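Local coordinates for uncharacterized protein (Photobacterium profundum, PDB 3R87) that probably hydrolyses thioesters as a member of the 4-hydroxybenzoyl-CoA thioesterase family, whose chains adopt the hotdog fold, at residues 40-49 with 125-133. Sequence-based numbering, arbitrary orientation. Where two conformers were deposited one is given.
Sequences VIDSDKLATL and PADILASMM
In this hotdog-fold chain the C-terminal helix 126-133 packs against the kink that separates helices 28-41 and 43-53, where Ser131 bonds to the last turn of the first helix. A chi1 of -173° swings Ser131 OG away from its backbone N and onto Ile41 O, to which it donates at 2.6 Å. The donor stands 34° out of the carbonyl plane. Asp42, with positive phi, ends the first helix and caps the second: its OD2 accepts from Asp44 N at 2.9 Å, while water 3 joins its OD1 to Ser131 OG. The segment 43-49 of helix 43-53 runs nearly antiparallel to helix 126-133, the two axes 10.5 Å apart at the closest, and both lie alongside the curved antiparallel sheet of the fold, the bun wrapped around its long helix (28-41). Ile, Leu and Met side chains from the helices fill the interface and rest on aromatic side chains of the sheet. Ile128 turns CD1 onto CG2 of Ile41 (3.8 Å) and onto CB of Lys45. The side chains of Leu49 and Ile128 cross at about a right angle, with Leu49 CD2 on Ile128 CG1, and Leu49 CD1 touches Pro125 CG. Phe57 of strand 56-66 lies against Leu46, Leu49, Pro125 and Ile128. At the other end Met132 runs beside Ile41, CG to CG1 3.9 Å, against Phe82 and Trp92 of the sheet. Towards the outer side, Lys45 lays its CD tightly against Ser131 CB (3.5 Å) and then bends at chi4 (-91°); in the conformer of Asp127 given, NZ meets OD2 on its syn side at 3.2 Å in a salt bridge. Asp127 is a magnesium ligand in a crystal structure of this protein, as is His53, close to Leu49; no magnesium is bound to this chain.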
loop_
_atom_site.group_PDB
_atom_site.type_symbol
_atom_site.label_atom_id
_atom_site.label_comp_id
_atom_site.label_asym_id
_atom_site.label_seq_id
_atom_site.Cartn_x
_atom_site.Cartn_y
_atom_site.Cartn_z
ATOM N N VAL A 40 18.845 -5.844 -9.196
ATOM C CA VAL A 40 19.749 -5.869 -10.347
ATOM C C VAL A 40 20.735 -4.724 -10.240
ATOM O O VAL A 40 21.955 -4.896 -10.466
ATOM C CB VAL A 40 18.996 -5.853 -11.657
ATOM C CG1 VAL A 40 19.950 -5.711 -12.833
ATOM C CG2 VAL A 40 18.142 -7.057 -11.812
ATOM N N ILE A 41 20.248 -3.532 -9.920
ATOM C CA ILE A 41 21.057 -2.330 -9.907
ATOM C C ILE A 41 22.018 -2.242 -8.717
ATOM O O ILE A 41 23.151 -1.802 -8.861
ATOM C CB ILE A 41 20.135 -1.089 -9.942
ATOM C CG1 ILE A 41 19.364 -1.000 -11.267
ATOM C CG2 ILE A 41 20.953 0.195 -9.664
ATOM C CD1 ILE A 41 18.177 -0.068 -11.191
ATOM N N ASP A 42 21.555 -2.708 -7.558
ATOM C CA ASP A 42 22.142 -2.618 -6.234
ATOM C C ASP A 42 21.492 -1.435 -5.529
ATOM O O ASP A 42 21.717 -0.248 -5.873
ATOM C CB ASP A 42 23.674 -2.471 -6.231
ATOM C CG ASP A 42 24.260 -2.613 -4.853
ATOM O OD1 ASP A 42 25.412 -3.002 -4.814
ATOM O OD2 ASP A 42 23.744 -2.178 -3.915
ATOM N N SER A 43 20.690 -1.719 -4.506
ATOM C CA SER A 43 19.969 -0.669 -3.831
ATOM C C SER A 43 20.895 0.310 -3.114
ATOM O O SER A 43 20.551 1.465 -2.969
ATOM C CB SER A 43 19.001 -1.338 -2.822
ATOM O OG SER A 43 19.663 -2.328 -2.055
ATOM N N ASP A 44 22.075 -0.144 -2.649
ATOM C CA ASP A 44 22.975 0.766 -2.027
ATOM C C ASP A 44 23.487 1.823 -2.982
ATOM O O ASP A 44 23.701 2.971 -2.634
ATOM C CB ASP A 44 24.204 0.005 -1.436
ATOM C CG ASP A 44 23.907 -0.683 -0.155
ATOM O OD1 ASP A 44 22.898 -0.379 0.538
ATOM O OD2 ASP A 44 24.772 -1.461 0.279
ATOM N N LYS A 45 23.699 1.397 -4.235
ATOM C CA LYS A 45 24.100 2.361 -5.282
ATOM C C LYS A 45 23.013 3.317 -5.606
ATOM O O LYS A 45 23.254 4.480 -5.839
ATOM C CB LYS A 45 24.534 1.652 -6.544
ATOM C CG LYS A 45 25.787 0.797 -6.323
ATOM C CD LYS A 45 26.483 0.593 -7.476
ATOM C CE LYS A 45 27.821 -0.074 -7.062
ATOM N NZ LYS A 45 28.970 0.868 -6.788
ATOM N N LEU A 46 21.733 2.849 -5.600
ATOM C CA LEU A 46 20.626 3.768 -5.796
ATOM C C LEU A 46 20.561 4.794 -4.640
ATOM O O LEU A 46 20.312 5.951 -4.885
ATOM C CB LEU A 46 19.311 2.994 -5.835
ATOM C CG LEU A 46 19.102 2.182 -7.057
ATOM C CD1 LEU A 46 17.821 1.354 -6.920
ATOM C CD2 LEU A 46 19.096 2.997 -8.346
ATOM N N ALA A 47 20.753 4.354 -3.391
ATOM C CA ALA A 47 20.677 5.267 -2.286
ATOM C C ALA A 47 21.837 6.284 -2.390
ATOM O O ALA A 47 21.562 7.448 -2.079
ATOM C CB ALA A 47 20.748 4.506 -0.989
ATOM N N THR A 48 23.052 5.824 -2.686
ATOM C CA THR A 48 24.222 6.756 -2.815
ATOM C C THR A 48 23.975 7.721 -3.958
ATOM O O THR A 48 24.250 8.927 -3.811
ATOM C CB THR A 48 25.491 5.932 -3.049
ATOM O OG1 THR A 48 25.729 5.052 -1.903
ATOM C CG2 THR A 48 26.695 6.831 -3.288
ATOM N N LEU A 49 23.474 7.236 -5.072
ATOM C CA LEU A 49 23.251 8.130 -6.245
ATOM C C LEU A 49 22.234 9.242 -5.868
ATOM O O LEU A 49 22.398 10.396 -6.192
ATOM C CB LEU A 49 22.789 7.304 -7.443
ATOM C CG LEU A 49 22.467 8.078 -8.750
ATOM C CD1 LEU A 49 23.768 8.660 -9.359
ATOM C CD2 LEU A 49 21.766 7.237 -9.755
ATOM N N PRO A 125 24.038 6.662 -15.209
ATOM C CA PRO A 125 25.451 6.784 -14.785
ATOM C C PRO A 125 26.225 5.520 -15.054
ATOM O O PRO A 125 25.752 4.401 -14.845
ATOM C CB PRO A 125 25.303 7.089 -13.293
ATOM C CG PRO A 125 23.959 7.750 -13.147
ATOM C CD PRO A 125 23.066 6.985 -14.128
ATOM N N ALA A 126 27.508 5.664 -15.449
ATOM C CA ALA A 126 28.351 4.502 -15.700
ATOM C C ALA A 126 28.456 3.570 -14.491
ATOM O O ALA A 126 28.517 2.367 -14.652
ATOM C CB ALA A 126 29.801 4.948 -16.044
ATOM N N ASP A 127 28.475 4.113 -13.293
ATOM C CA ASP A 127 28.587 3.224 -12.137
ATOM C C ASP A 127 27.365 2.375 -11.917
ATOM O O ASP A 127 27.489 1.218 -11.459
ATOM C CB ASP A 127 28.739 4.037 -10.907
ATOM C CG ASP A 127 29.143 3.169 -9.696
ATOM O OD1 ASP A 127 30.084 2.321 -9.722
ATOM O OD2 ASP A 127 28.460 3.339 -8.676
ATOM N N ILE A 128 26.195 2.901 -12.293
ATOM C CA ILE A 128 24.965 2.107 -12.258
ATOM C C ILE A 128 25.033 1.034 -13.306
ATOM O O ILE A 128 24.732 -0.130 -13.047
ATOM C CB ILE A 128 23.739 3.002 -12.397
ATOM C CG1 ILE A 128 23.587 3.942 -11.200
ATOM C CG2 ILE A 128 22.500 2.160 -12.636
ATOM C CD1 ILE A 128 23.263 3.259 -9.892
ATOM N N LEU A 129 25.436 1.433 -14.554
ATOM C CA LEU A 129 25.528 0.411 -15.603
ATOM C C LEU A 129 26.561 -0.667 -15.219
ATOM O O LEU A 129 26.310 -1.837 -15.438
ATOM C CB LEU A 129 25.946 1.060 -16.939
ATOM C CG LEU A 129 24.964 2.069 -17.582
ATOM C CD1 LEU A 129 25.626 2.853 -18.777
ATOM C CD2 LEU A 129 23.730 1.292 -17.973
ATOM N N ALA A 130 27.640 -0.264 -14.611
ATOM C CA ALA A 130 28.655 -1.259 -14.181
ATOM C C ALA A 130 28.064 -2.244 -13.205
ATOM O O ALA A 130 28.322 -3.435 -13.293
ATOM C CB ALA A 130 29.828 -0.537 -13.570
ATOM N N SER A 131 27.295 -1.700 -12.247
ATOM C CA SER A 131 26.709 -2.517 -11.224
ATOM C C SER A 131 25.741 -3.510 -11.878
ATOM O O SER A 131 25.612 -4.659 -11.486
ATOM C CB SER A 131 26.097 -1.661 -10.121
ATOM O OG SER A 131 25.674 -2.410 -9.071
ATOM N N MET A 132 24.912 -2.967 -12.776
ATOM C CA MET A 132 23.922 -3.793 -13.468
ATOM C C MET A 132 24.554 -4.907 -14.224
ATOM O O MET A 132 23.993 -6.020 -14.250
ATOM C CB MET A 132 23.125 -2.954 -14.477
ATOM C CG MET A 132 22.156 -1.969 -13.796
ATOM S SD MET A 132 21.475 -0.725 -14.885
ATOM C CE MET A 132 20.634 -1.713 -16.139
ATOM N N MET A 133 25.700 -4.685 -14.856
ATOM C CA MET A 133 26.344 -5.700 -15.651
ATOM C C MET A 133 27.354 -6.532 -14.816
ATOM O O MET A 133 27.953 -7.495 -15.313
ATOM C CB MET A 133 27.030 -5.023 -16.832
ATOM C CG MET A 133 25.962 -4.641 -17.935
ATOM S SD MET A 133 26.925 -3.494 -18.880
ATOM C CE MET A 133 27.480 -4.759 -19.994
HETATM O O HOH W 1 24.157 -5.304 -8.849
HETATM O O HOH W 2 23.275 -7.114 -11.397
HETATM O O HOH W 3 26.960 -3.840 -7.285
#